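Local coordinates for helix-turn-helix transcriptional regulator (PDB 5XHX), which probably binds DNA to regulate transcription as a LuxR-family regulator, the chain here being its N-terminal ligand-binding-type domain without the C-terminal helix-turn-helix part, at residues Gln38-Asp43 against Ala153-Leu158; Leu48-Ser53 against Pro86-Ser91; Leu56-Met61 against His175-Val180; Asp71-Arg76 against Phe120-Val125; Val129-Pro134 against Ala168-Arg173. All blocks are in the same frame, centred on the assembly; numbering follows the deposited sequence.

Contact 1: Gln38-Asp43 against Ala153-Leu158; sequences QFAPVD and AEQIAL
Phe39, Ala40 and Pro41, in the loop that leads out of helix 28-36, lie against Gln155 and Leu158 on one side of the first turns of helix 153-173. Along the helix, Gln155 comes first. Its methylene CG, set anti to the carbonyl carbon (chi1 -72°), rests on the loop, 3.8 Å from Ala40 CB and 4.1 Å from Pro41 CD, and a bend at chi2 turns the amide carbon CD aside. Pro41 is the centre of an inverse gamma turn, which folds the loop back on itself beside this methylene. The amide has other tasks. OE1 takes a hydrogen bond from Gly152 N, just before the helix segment, while NE2 donates to a water, 3.0 Å from NE2, that in turn donates to Phe39 O. One water thus joins a backbone carbonyl of the loop to a helix side chain.

One turn later, Leu158 continues the same side of the helix. Its branch CD1 approaches Phe39 CD1 to 3.6 Å, obliquely to the ring, and the two side chains cross at about a right angle. Phe39 also packs on Leu162 and Ala40 on Phe159, which prolongs the seam along the helix. Beyond Pro41, whose O is hydrogen-bonded to Ser147 OG, the chain enters strand 44-50 beside strand 140-147; the loop thereby links helix 28-36 to the sheet while leaning on helix 153-173.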
# COMPACT_ATOMS: atom_id res chain seq x y z
N GLN A 38 -14.01 7.04 8.40
CA GLN A 38 -14.88 6.00 8.95
C GLN A 38 -14.71 5.86 10.45
O GLN A 38 -15.61 5.34 11.12
CB GLN A 38 -14.60 4.67 8.25
CG GLN A 38 -14.95 4.68 6.77
CD GLN A 38 -14.46 3.45 6.04
OE1 GLN A 38 -14.22 2.40 6.65
NE2 GLN A 38 -14.29 3.57 4.72
N PHE A 39 -13.59 6.33 11.00
CA PHE A 39 -13.32 6.24 12.43
C PHE A 39 -13.52 7.55 13.17
O PHE A 39 -13.45 7.57 14.41
CB PHE A 39 -11.88 5.76 12.68
CG PHE A 39 -11.47 4.56 11.87
CD1 PHE A 39 -11.59 3.27 12.40
CD2 PHE A 39 -10.95 4.70 10.59
CE1 PHE A 39 -11.20 2.15 11.66
CE2 PHE A 39 -10.57 3.59 9.84
CZ PHE A 39 -10.69 2.32 10.38
N ALA A 40 -13.75 8.66 12.47
CA ALA A 40 -13.69 9.97 13.10
C ALA A 40 -14.48 10.96 12.26
O ALA A 40 -14.69 10.72 11.07
CB ALA A 40 -12.23 10.43 13.27
N PRO A 41 -14.92 12.15 12.87
CA PRO A 41 -15.67 13.17 12.10
C PRO A 41 -14.77 14.07 11.26
O PRO A 41 -14.59 15.26 11.52
CB PRO A 41 -16.39 13.94 13.21
CG PRO A 41 -15.44 13.89 14.35
CD PRO A 41 -14.85 12.49 14.31
N VAL A 42 -14.21 13.49 10.20
CA VAL A 42 -13.43 14.25 9.23
C VAL A 42 -14.39 15.00 8.32
O VAL A 42 -15.10 14.40 7.51
CB VAL A 42 -12.51 13.32 8.42
CG1 VAL A 42 -11.78 14.12 7.34
CG2 VAL A 42 -11.54 12.57 9.35
N ASP A 43 -14.42 16.33 8.44
CA ASP A 43 -15.29 17.15 7.61
C ASP A 43 -14.57 17.84 6.48
O ASP A 43 -15.21 18.28 5.52
CB ASP A 43 -15.99 18.21 8.47
CG ASP A 43 -16.89 17.59 9.51
OD1 ASP A 43 -17.56 16.59 9.19
OD2 ASP A 43 -16.91 18.10 10.65
N ALA A 153 -10.28 11.98 22.65
CA ALA A 153 -9.17 11.09 22.95
C ALA A 153 -9.29 9.77 22.21
O ALA A 153 -8.30 9.22 21.72
CB ALA A 153 -9.07 10.84 24.45
N GLU A 154 -10.52 9.26 22.08
CA GLU A 154 -10.74 8.00 21.38
C GLU A 154 -10.37 8.12 19.90
O GLU A 154 -9.82 7.18 19.32
CB GLU A 154 -12.21 7.59 21.52
CG GLU A 154 -12.55 6.27 20.88
CD GLU A 154 -14.00 5.88 21.12
OE1 GLU A 154 -14.59 6.34 22.13
OE2 GLU A 154 -14.55 5.12 20.30
N GLN A 155 -10.68 9.26 19.28
CA GLN A 155 -10.27 9.48 17.89
C GLN A 155 -8.75 9.60 17.77
O GLN A 155 -8.15 9.03 16.86
CB GLN A 155 -10.96 10.72 17.33
CG GLN A 155 -12.46 10.56 17.06
CD GLN A 155 -13.29 10.53 18.34
OE1 GLN A 155 -13.05 11.31 19.27
NE2 GLN A 155 -14.25 9.62 18.39
N ILE A 156 -8.12 10.37 18.66
CA ILE A 156 -6.65 10.48 18.63
C ILE A 156 -6.02 9.11 18.80
O ILE A 156 -5.08 8.73 18.08
CB ILE A 156 -6.15 11.46 19.70
CG1 ILE A 156 -6.76 12.85 19.53
CG2 ILE A 156 -4.62 11.53 19.65
CD1 ILE A 156 -6.53 13.47 18.19
N ALA A 157 -6.53 8.33 19.76
CA ALA A 157 -6.05 6.97 19.96
C ALA A 157 -6.14 6.16 18.67
O ALA A 157 -5.18 5.48 18.27
CB ALA A 157 -6.86 6.30 21.08
N LEU A 158 -7.28 6.23 17.98
CA LEU A 158 -7.43 5.54 16.70
C LEU A 158 -6.40 6.01 15.67
O LEU A 158 -5.78 5.19 14.98
CB LEU A 158 -8.85 5.76 16.15
CG LEU A 158 -9.82 4.60 16.31
CD1 LEU A 158 -9.43 3.50 15.32
CD2 LEU A 158 -9.79 4.08 17.74
O HOH W 1 -14.31 7.19 16.70

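Contact 2: Leu48-Ser53 against Pro86-Ser91; sequences LIFSDS and PFYQVS
A T-shaped aromatic pair, Phe50 of the strand with Tyr88 of the helix, forms the centre of this strand-to-helix packing in the buried core. It lies on the sheet side that probably corresponds to the signal-binding side of LuxR-type relatives. The edge of Tyr88 is turned toward the face of Phe50, with ring planes at 75° and centroids 5.5 Å apart. Tyr88 adds a CH-pi contact: its CA sits over one face of Phe50, 3.8 Å from the ring centroid, while Leu48 CG lies toward the rim of the opposite face. The Tyr88 edge also reaches Ser51 O, which is 3.5 Å from CE1. A water 2.9 Å from Ser51 O donates to it and is hydrogen-bonded to Tyr88 OH as well. Ser91 OG touches Phe50 CB at 3.6 Å and donates to a lone pair of Tyr88 O, a bond of 2.6 Å from OG to O that leaves the hydroxyl engaged within its own helix. The axes of strand 48-50 and helix 86-91 stand 9.6 Å apart and are inclined by 53°. Phe50 and Ser91 also reach strands 127-134 and 140-147. Phe87 packs on both strand 127-134 and helix 102-105, and helix 86-92 thus lies on the sheet with that short helix as a further neighbour.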
# COMPACT_ATOMS: atom_id res chain seq x y z
N LEU A 48 -0.52 18.33 1.64
CA LEU A 48 0.39 19.40 1.23
C LEU A 48 1.80 19.09 1.72
O LEU A 48 2.00 18.29 2.63
CB LEU A 48 -0.09 20.77 1.76
CG LEU A 48 -0.16 21.13 3.25
CD1 LEU A 48 -0.57 22.62 3.45
CD2 LEU A 48 -1.14 20.22 4.04
N ILE A 49 2.77 19.75 1.10
CA ILE A 49 4.16 19.64 1.50
C ILE A 49 4.63 21.01 1.99
O ILE A 49 4.60 21.99 1.24
CB ILE A 49 5.05 19.12 0.36
CG1 ILE A 49 4.56 17.73 -0.09
CG2 ILE A 49 6.51 19.10 0.79
CD1 ILE A 49 5.26 17.20 -1.37
N PHE A 50 5.02 21.07 3.26
CA PHE A 50 5.67 22.24 3.83
C PHE A 50 7.17 22.16 3.58
O PHE A 50 7.75 21.07 3.45
CB PHE A 50 5.42 22.32 5.34
CG PHE A 50 3.99 22.62 5.73
CD1 PHE A 50 3.28 23.64 5.13
CD2 PHE A 50 3.37 21.88 6.73
CE1 PHE A 50 1.97 23.94 5.52
CE2 PHE A 50 2.06 22.15 7.13
CZ PHE A 50 1.36 23.19 6.54
N SER A 51 7.81 23.33 3.53
CA SER A 51 9.24 23.42 3.30
C SER A 51 9.70 24.81 3.73
O SER A 51 8.96 25.54 4.39
CB SER A 51 9.59 23.14 1.84
OG SER A 51 9.23 24.24 1.02
N ASP A 52 10.92 25.18 3.33
CA ASP A 52 11.39 26.54 3.56
C ASP A 52 10.90 27.51 2.49
O ASP A 52 11.21 28.70 2.59
CB ASP A 52 12.92 26.57 3.63
CG ASP A 52 13.46 25.91 4.90
OD1 ASP A 52 12.70 25.73 5.88
OD2 ASP A 52 14.66 25.57 4.91
N SER A 53 10.14 27.05 1.50
CA SER A 53 9.44 27.97 0.60
C SER A 53 7.92 27.81 0.72
O SER A 53 7.43 27.28 1.72
CB SER A 53 9.91 27.78 -0.84
OG SER A 53 9.76 26.44 -1.28
N PRO A 86 -0.29 26.98 12.77
CA PRO A 86 0.45 26.19 13.77
C PRO A 86 0.96 24.86 13.23
O PRO A 86 2.00 24.36 13.70
CB PRO A 86 -0.57 26.00 14.91
CG PRO A 86 -1.91 26.36 14.34
CD PRO A 86 -1.65 27.33 13.20
N PHE A 87 0.31 24.29 12.22
CA PHE A 87 0.78 23.03 11.68
C PHE A 87 1.99 23.21 10.77
O PHE A 87 2.81 22.28 10.65
CB PHE A 87 -0.36 22.33 10.94
CG PHE A 87 -1.37 21.72 11.87
CD1 PHE A 87 -1.13 20.48 12.45
CD2 PHE A 87 -2.53 22.41 12.22
CE1 PHE A 87 -2.06 19.91 13.33
CE2 PHE A 87 -3.46 21.85 13.13
CZ PHE A 87 -3.21 20.60 13.67
N TYR A 88 2.15 24.38 10.15
CA TYR A 88 3.41 24.64 9.45
C TYR A 88 4.55 24.80 10.45
O TYR A 88 5.63 24.25 10.27
CB TYR A 88 3.32 25.89 8.58
CG TYR A 88 4.70 26.42 8.24
CD1 TYR A 88 5.51 25.76 7.31
CD2 TYR A 88 5.22 27.54 8.87
CE1 TYR A 88 6.78 26.22 6.99
CE2 TYR A 88 6.52 28.02 8.56
CZ TYR A 88 7.28 27.34 7.61
OH TYR A 88 8.54 27.76 7.28
N GLN A 89 4.31 25.55 11.53
CA GLN A 89 5.38 25.81 12.49
C GLN A 89 5.85 24.52 13.16
O GLN A 89 7.05 24.34 13.39
CB GLN A 89 4.90 26.83 13.53
CG GLN A 89 4.71 28.27 12.96
CD GLN A 89 6.01 28.95 12.48
OE1 GLN A 89 7.13 28.54 12.84
NE2 GLN A 89 5.87 30.01 11.67
N VAL A 90 4.93 23.60 13.47
CA VAL A 90 5.33 22.34 14.08
C VAL A 90 6.15 21.50 13.09
O VAL A 90 7.04 20.74 13.50
CB VAL A 90 4.09 21.59 14.62
CG1 VAL A 90 3.46 20.71 13.53
CG2 VAL A 90 4.42 20.76 15.87
N SER A 91 5.91 21.65 11.79
CA SER A 91 6.74 20.94 10.82
C SER A 91 8.18 21.45 10.83
O SER A 91 9.10 20.71 10.47
CB SER A 91 6.15 21.06 9.41
OG SER A 91 6.49 22.29 8.78
O HOH W 2 8.49 28.44 4.37

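Contact 3: Leu56-Met61 against His175-Val180; sequences LILSFM and HFEDAV
Leu58 rests on the carboxylate of Glu177 in the denser half of this contact. Its two methyls divide the group between them: CD2 approaches Glu177 OE1 to 3.5 Å, and CD1 approaches Glu177 OE2 to 3.7 Å, with the side chains crossing obliquely. The glutamate is bent at chi2 (-97°), which turns CD back from the line of the chain. Its OE2 is also bound by Arg173 NE in a salt bridge and by Trp29 NE1 in a hydrogen bond, so the carboxylate is fixed from the helix side while the leucine covers it from the strand; the arginine would probably stabilise its negative charge.

The other half is looser and faces solvent. Leu56 CD2 stands 4.1 Å from Ala179 CB and 4.3 Å from Val180 CG2, all three residues being exposed. Val180 CG2 joins the halves, since it also lies 4.1 Å from Leu58 CD2. Farther back, His175 and Phe176 make edge-to-face pairs with Phe176 and His175 of the second subunit. What the strand brings to this junction is a classic beta bulge, in which Leu58 and Ser59 both face Ala47, within outer strand 56-60 of the antiparallel sheet.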
# COMPACT_ATOMS: atom_id res chain seq x y z
N LEU A 56 3.30 23.47 -1.04
CA LEU A 56 2.78 22.86 -2.25
C LEU A 56 1.54 22.05 -1.89
O LEU A 56 1.62 21.05 -1.17
CB LEU A 56 3.85 21.98 -2.90
CG LEU A 56 3.46 21.21 -4.16
CD1 LEU A 56 2.92 22.15 -5.24
CD2 LEU A 56 4.67 20.43 -4.68
N ILE A 57 0.38 22.50 -2.36
CA ILE A 57 -0.88 21.83 -2.10
C ILE A 57 -1.04 20.72 -3.13
O ILE A 57 -1.16 20.98 -4.33
CB ILE A 57 -2.06 22.81 -2.18
CG1 ILE A 57 -1.81 24.03 -1.27
CG2 ILE A 57 -3.37 22.10 -1.83
CD1 ILE A 57 -1.96 23.74 0.19
N LEU A 58 -1.07 19.48 -2.65
CA LEU A 58 -1.23 18.33 -3.54
C LEU A 58 -2.70 18.05 -3.85
O LEU A 58 -3.05 17.78 -5.00
CB LEU A 58 -0.58 17.09 -2.92
CG LEU A 58 0.93 17.15 -2.63
CD1 LEU A 58 1.40 15.84 -1.94
CD2 LEU A 58 1.74 17.40 -3.90
N SER A 59 -3.56 18.14 -2.85
CA SER A 59 -4.97 17.85 -3.05
C SER A 59 -5.71 18.36 -1.83
O SER A 59 -5.15 18.43 -0.74
CB SER A 59 -5.20 16.34 -3.26
OG SER A 59 -6.55 16.03 -3.51
N PHE A 60 -6.97 18.75 -2.03
CA PHE A 60 -7.78 19.14 -0.89
C PHE A 60 -9.25 18.98 -1.25
O PHE A 60 -9.62 18.93 -2.43
CB PHE A 60 -7.45 20.56 -0.39
CG PHE A 60 -7.76 21.66 -1.37
CD1 PHE A 60 -6.94 21.89 -2.46
CD2 PHE A 60 -8.86 22.49 -1.16
CE1 PHE A 60 -7.23 22.92 -3.36
CE2 PHE A 60 -9.15 23.52 -2.05
CZ PHE A 60 -8.33 23.74 -3.14
N MET A 61 -10.08 18.87 -0.21
CA MET A 61 -11.47 18.44 -0.40
C MET A 61 -12.22 19.36 -1.36
O MET A 61 -12.95 18.89 -2.24
CB MET A 61 -12.18 18.36 0.94
CG MET A 61 -13.60 17.80 0.83
SD MET A 61 -14.52 17.79 2.36
CE MET A 61 -15.05 19.50 2.50
N HIS A 175 5.92 8.88 -4.87
CA HIS A 175 6.33 8.37 -6.16
C HIS A 175 5.35 8.62 -7.26
O HIS A 175 5.73 8.65 -8.39
CB HIS A 175 6.61 6.89 -6.06
CG HIS A 175 7.73 6.59 -5.15
ND1 HIS A 175 9.04 6.81 -5.49
CD2 HIS A 175 7.74 6.15 -3.88
CE1 HIS A 175 9.81 6.49 -4.48
NE2 HIS A 175 9.05 6.10 -3.48
N PHE A 176 4.10 8.80 -6.92
CA PHE A 176 3.11 9.04 -7.92
C PHE A 176 2.66 10.48 -7.94
O PHE A 176 1.68 10.78 -8.56
CB PHE A 176 1.95 8.11 -7.74
CG PHE A 176 2.34 6.67 -7.65
CD1 PHE A 176 2.62 5.96 -8.78
CD2 PHE A 176 2.45 6.05 -6.46
CE1 PHE A 176 2.99 4.69 -8.72
CE2 PHE A 176 2.82 4.76 -6.39
CZ PHE A 176 3.09 4.07 -7.52
N GLU A 177 3.37 11.36 -7.26
CA GLU A 177 3.09 12.78 -7.35
C GLU A 177 4.05 13.45 -8.31
O GLU A 177 5.25 13.36 -8.21
CB GLU A 177 3.08 13.48 -5.99
CG GLU A 177 2.15 12.90 -5.00
CD GLU A 177 0.85 13.61 -4.93
OE1 GLU A 177 0.65 14.54 -5.67
OE2 GLU A 177 0.03 13.21 -4.13
N ASP A 178 3.47 14.12 -9.25
CA ASP A 178 4.14 14.59 -10.42
C ASP A 178 4.69 15.95 -10.16
O ASP A 178 5.72 16.32 -10.68
CB ASP A 178 3.06 14.71 -11.45
CG ASP A 178 1.72 14.91 -10.80
OD1 ASP A 178 1.30 14.03 -10.01
OD2 ASP A 178 1.11 15.96 -11.03
N ALA A 179 4.00 16.70 -9.32
CA ALA A 179 4.46 18.01 -8.92
C ALA A 179 5.71 17.87 -8.09
O ALA A 179 6.42 18.84 -7.87
CB ALA A 179 3.39 18.72 -8.15
N VAL A 180 5.98 16.66 -7.62
CA VAL A 180 7.15 16.42 -6.78
C VAL A 180 8.22 15.70 -7.59
O VAL A 180 9.23 16.29 -7.97
CB VAL A 180 6.76 15.61 -5.54
CG1 VAL A 180 7.96 15.43 -4.62
CG2 VAL A 180 5.59 16.27 -4.81

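Contact 4: Asp71-Arg76 against Phe120-Val125; sequences DPLISR and FAHYVV
Tyr123 spans the gap between helix 114-123 and the start of helix 72-81, where it meets Leu73, Ile74 and Asp71. From CB the side chain leaves with CG anti to the carbonyl carbon (chi1 -77°). Over the ring centre, on one face, lies ND1 of neighbouring His122. Farther out, CE2 has Leu73 CB at its edge, 3.9 Å away, as the leucine slides past the ring in the opposite direction. CE1 is 4.0 Å from Ile74 CD1, and that methyl comes still nearer to CZ, at 3.6 Å, the isoleucine crossing the tyrosine at about a right angle. At the end of the ring, OH and Asp71 OD2 meet tip to tip, with carboxylate and ring 25° from coplanar, in a modelled hydrogen bond so short that its exact geometry is doubtful.

Asp71 has a second task as the N-cap of helix 72-81: OD1 accepts from Leu73 N at 2.9 Å, from above the carboxylate plane. This capping bond, together with the helix N terminus, would probably favour the ionised form of the aspartate, and the approach of the phenol across the contact is at most consistent with that.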
# COMPACT_ATOMS: atom_id res chain seq x y z
N ASP A 71 -10.48 30.09 -5.11
CA ASP A 71 -10.69 30.95 -3.95
C ASP A 71 -9.42 31.74 -3.66
O ASP A 71 -8.35 31.13 -3.50
CB ASP A 71 -11.11 30.09 -2.76
CG ASP A 71 -11.25 30.88 -1.46
OD1 ASP A 71 -11.29 32.13 -1.48
OD2 ASP A 71 -11.32 30.23 -0.39
N PRO A 72 -9.47 33.07 -3.62
CA PRO A 72 -8.27 33.84 -3.26
C PRO A 72 -7.71 33.51 -1.89
O PRO A 72 -6.56 33.88 -1.61
CB PRO A 72 -8.76 35.30 -3.32
CG PRO A 72 -10.27 35.21 -3.26
CD PRO A 72 -10.59 33.95 -4.00
N LEU A 73 -8.47 32.82 -1.03
CA LEU A 73 -7.94 32.38 0.26
C LEU A 73 -6.85 31.33 0.10
O LEU A 73 -5.93 31.28 0.93
CB LEU A 73 -9.05 31.82 1.13
CG LEU A 73 -9.63 32.76 2.18
CD1 LEU A 73 -10.72 32.04 2.98
CD2 LEU A 73 -8.50 33.22 3.08
N ILE A 74 -6.93 30.49 -0.93
CA ILE A 74 -5.88 29.49 -1.14
C ILE A 74 -4.57 30.16 -1.51
O ILE A 74 -3.51 29.85 -0.96
CB ILE A 74 -6.31 28.48 -2.22
CG1 ILE A 74 -7.60 27.76 -1.82
CG2 ILE A 74 -5.18 27.49 -2.48
CD1 ILE A 74 -7.46 26.85 -0.61
N SER A 75 -4.63 31.11 -2.45
CA SER A 75 -3.44 31.88 -2.82
C SER A 75 -2.87 32.63 -1.62
O SER A 75 -1.65 32.66 -1.42
CB SER A 75 -3.77 32.83 -3.96
OG SER A 75 -2.68 33.68 -4.24
N ARG A 76 -3.74 33.23 -0.79
CA ARG A 76 -3.26 33.92 0.40
C ARG A 76 -2.56 32.97 1.35
O ARG A 76 -1.53 33.32 1.96
CB ARG A 76 -4.41 34.61 1.13
CG ARG A 76 -5.03 35.80 0.39
CD ARG A 76 -5.64 36.77 1.41
NE ARG A 76 -4.58 37.44 2.15
CZ ARG A 76 -4.72 37.97 3.36
NH1 ARG A 76 -5.89 37.91 4.00
NH2 ARG A 76 -3.68 38.56 3.94
N PHE A 120 -8.54 29.51 8.42
CA PHE A 120 -8.92 28.46 9.37
C PHE A 120 -10.43 28.36 9.54
O PHE A 120 -11.02 27.28 9.40
CB PHE A 120 -8.27 28.73 10.73
CG PHE A 120 -8.46 27.61 11.73
CD1 PHE A 120 -9.54 27.62 12.60
CD2 PHE A 120 -7.56 26.56 11.79
CE1 PHE A 120 -9.72 26.59 13.52
CE2 PHE A 120 -7.73 25.52 12.70
CZ PHE A 120 -8.81 25.54 13.56
N ALA A 121 -11.07 29.49 9.88
CA ALA A 121 -12.51 29.50 10.10
C ALA A 121 -13.26 28.93 8.90
O ALA A 121 -14.27 28.25 9.07
CB ALA A 121 -12.99 30.92 10.41
N HIS A 122 -12.75 29.15 7.69
CA HIS A 122 -13.46 28.64 6.53
C HIS A 122 -13.11 27.18 6.23
O HIS A 122 -14.02 26.35 6.04
CB HIS A 122 -13.16 29.50 5.30
CG HIS A 122 -13.92 29.09 4.09
ND1 HIS A 122 -13.47 28.12 3.21
CD2 HIS A 122 -15.12 29.49 3.61
CE1 HIS A 122 -14.35 27.96 2.24
NE2 HIS A 122 -15.36 28.78 2.46
N TYR A 123 -11.82 26.83 6.19
CA TYR A 123 -11.40 25.53 5.67
C TYR A 123 -11.29 24.45 6.73
O TYR A 123 -11.30 23.26 6.37
CB TYR A 123 -10.06 25.67 4.94
CG TYR A 123 -10.24 26.28 3.57
CD1 TYR A 123 -10.71 25.52 2.50
CD2 TYR A 123 -9.96 27.62 3.34
CE1 TYR A 123 -10.90 26.07 1.24
CE2 TYR A 123 -10.14 28.19 2.08
CZ TYR A 123 -10.61 27.41 1.04
OH TYR A 123 -10.79 27.96 -0.21
N VAL A 124 -11.18 24.81 8.01
CA VAL A 124 -10.96 23.86 9.09
C VAL A 124 -12.11 23.89 10.09
O VAL A 124 -12.62 22.84 10.51
CB VAL A 124 -9.61 24.13 9.80
CG1 VAL A 124 -9.36 23.08 10.87
CG2 VAL A 124 -8.48 24.15 8.78
N VAL A 125 -12.54 25.09 10.48
CA VAL A 125 -13.76 25.38 11.24
C VAL A 125 -13.53 25.20 12.74
O VAL A 125 -13.55 26.18 13.49
CB VAL A 125 -14.97 24.56 10.75
CG1 VAL A 125 -16.24 25.00 11.49
CG2 VAL A 125 -15.15 24.73 9.25

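Contact 5: Val129-Pro134 against Ala168-Arg173; sequences VQYNVP and ALMKKR
On the strand whose Tyr131 and Val133 receive Met170, the shortest sound polar bond runs along the strand itself: Gln130 NE2 donates to Asn132 OD1 at 2.7 Å, with an N-H...O angle of 156°. These two amides pack against helix 86-92, through Phe87, Val90 and Ser91, whereas Tyr131 and Val133 turn their CB atoms toward helix 153-173.

There the thioether does the touching. Met170 SD lies 3.8 Å from Tyr131 CB and 5.3 Å from the Tyr131 ring centroid, an oblique Met-aromatic contact, 46° off the ring normal. A bend at chi3 (56°) brings CE to 3.8 Å from Val133 CG2. The Tyr131 ring runs away from the methionine, and its OH is hydrogen-bonded to Phe159 O, earlier on the same helix. At the end of the strand, Lys171 NZ comes within 3.6 Å of Pro134 O. Two helix residues look elsewhere: Lys172 NZ donates a hydrogen bond to Glu21 O of the second subunit, and Arg173 NH1 is hydrogen-bonded to the carbonyls of Leu23 and Arg25. Strand and helix are thus joined here chiefly by apolar and sulfur contacts, while the two amides are bonded to each other along the strand and the tyrosine hydroxyl to the helix backbone.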
# COMPACT_ATOMS: atom_id res chain seq x y z
N VAL A 129 -6.34 17.63 13.00
CA VAL A 129 -5.16 16.82 13.25
C VAL A 129 -4.39 16.75 11.95
O VAL A 129 -4.93 16.98 10.87
CB VAL A 129 -5.46 15.39 13.74
CG1 VAL A 129 -6.25 15.42 15.03
CG2 VAL A 129 -6.21 14.59 12.65
N GLN A 130 -3.12 16.38 12.05
CA GLN A 130 -2.28 16.27 10.88
C GLN A 130 -1.29 15.12 11.08
O GLN A 130 -0.64 15.05 12.13
CB GLN A 130 -1.53 17.59 10.65
CG GLN A 130 -0.85 17.75 9.34
CD GLN A 130 -0.27 19.14 9.19
OE1 GLN A 130 -0.90 20.03 8.62
NE2 GLN A 130 0.90 19.35 9.75
N TYR A 131 -1.16 14.27 10.07
CA TYR A 131 -0.01 13.37 9.97
C TYR A 131 1.13 14.09 9.25
O TYR A 131 0.93 14.60 8.14
CB TYR A 131 -0.36 12.10 9.20
CG TYR A 131 -1.31 11.13 9.90
CD1 TYR A 131 -0.82 10.15 10.77
CD2 TYR A 131 -2.67 11.19 9.67
CE1 TYR A 131 -1.69 9.24 11.38
CE2 TYR A 131 -3.54 10.29 10.26
CZ TYR A 131 -3.05 9.32 11.11
OH TYR A 131 -3.92 8.45 11.69
N ASN A 132 2.31 14.13 9.87
CA ASN A 132 3.51 14.78 9.33
C ASN A 132 4.54 13.73 8.97
O ASN A 132 4.97 12.97 9.84
CB ASN A 132 4.16 15.73 10.34
CG ASN A 132 3.44 17.02 10.49
OD1 ASN A 132 2.24 17.09 10.30
ND2 ASN A 132 4.19 18.08 10.82
N VAL A 133 4.95 13.71 7.71
CA VAL A 133 5.93 12.74 7.22
C VAL A 133 7.11 13.50 6.63
O VAL A 133 7.00 14.06 5.53
CB VAL A 133 5.30 11.79 6.19
CG1 VAL A 133 6.35 10.82 5.64
CG2 VAL A 133 4.13 11.04 6.85
N PRO A 134 8.23 13.56 7.33
CA PRO A 134 9.44 14.17 6.76
C PRO A 134 9.83 13.47 5.46
O PRO A 134 9.83 12.24 5.37
CB PRO A 134 10.50 13.96 7.86
CG PRO A 134 9.72 13.84 9.13
CD PRO A 134 8.41 13.19 8.76
N ALA A 168 3.24 5.10 6.15
CA ALA A 168 3.90 4.30 5.12
C ALA A 168 3.28 4.56 3.76
O ALA A 168 3.98 4.76 2.76
CB ALA A 168 3.81 2.81 5.47
N LEU A 169 1.95 4.57 3.71
CA LEU A 169 1.23 4.87 2.48
C LEU A 169 1.56 6.26 1.96
O LEU A 169 1.79 6.46 0.76
CB LEU A 169 -0.28 4.77 2.74
CG LEU A 169 -1.20 3.75 2.10
CD1 LEU A 169 -2.62 4.28 2.27
CD2 LEU A 169 -0.86 3.55 0.63
N MET A 170 1.49 7.27 2.85
CA MET A 170 1.77 8.64 2.44
C MET A 170 3.14 8.75 1.79
O MET A 170 3.29 9.35 0.72
CB MET A 170 1.68 9.59 3.65
CG MET A 170 0.26 9.71 4.20
SD MET A 170 0.19 10.64 5.74
CE MET A 170 0.98 12.17 5.14
N LYS A 171 4.15 8.15 2.42
CA LYS A 171 5.51 8.19 1.87
C LYS A 171 5.55 7.56 0.48
O LYS A 171 6.17 8.10 -0.44
CB LYS A 171 6.47 7.49 2.84
CG LYS A 171 7.94 7.50 2.42
CD LYS A 171 8.44 8.91 2.12
CE LYS A 171 9.97 9.01 2.21
NZ LYS A 171 10.43 9.20 3.63
N LYS A 172 4.86 6.43 0.30
CA LYS A 172 4.87 5.77 -1.00
C LYS A 172 4.11 6.58 -2.04
O LYS A 172 4.48 6.58 -3.22
CB LYS A 172 4.30 4.35 -0.88
CG LYS A 172 5.22 3.40 -0.12
CD LYS A 172 6.60 3.35 -0.79
CE LYS A 172 7.56 2.44 -0.04
NZ LYS A 172 8.29 3.13 1.06
N ARG A 173 3.08 7.32 -1.62
CA ARG A 173 2.33 8.13 -2.59
C ARG A 173 3.21 9.16 -3.29
O ARG A 173 2.91 9.54 -4.43
CB ARG A 173 1.13 8.78 -1.89
CG ARG A 173 0.44 9.89 -2.67
CD ARG A 173 -0.17 9.44 -4.00
NE ARG A 173 -0.85 10.55 -4.67
CZ ARG A 173 -1.70 10.43 -5.69
NH1 ARG A 173 -1.99 9.23 -6.18
NH2 ARG A 173 -2.27 11.51 -6.21

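Overall arrangement
The five contacts illustrate how a mixed helix-and-sheet domain is tied together by segments far apart in sequence. From the N terminus, contacts 1, 2, 3 and 4 open in turn before any has closed. Contact 2 closes first, at helix 86-92, and contact 4 next, at helix 114-123, so these two cross each other and both lie within the span of contact 1. Contact 5 then opens on strand 127-134. Helix 153-173 closes contact 1, then contact 5, which therefore cross, and the tail beyond it closes contact 3, which encloses contacts 4 and 5 and crosses contacts 1 and 2. Contacts 2 and 5 approach the shared sheet from its two helical layers.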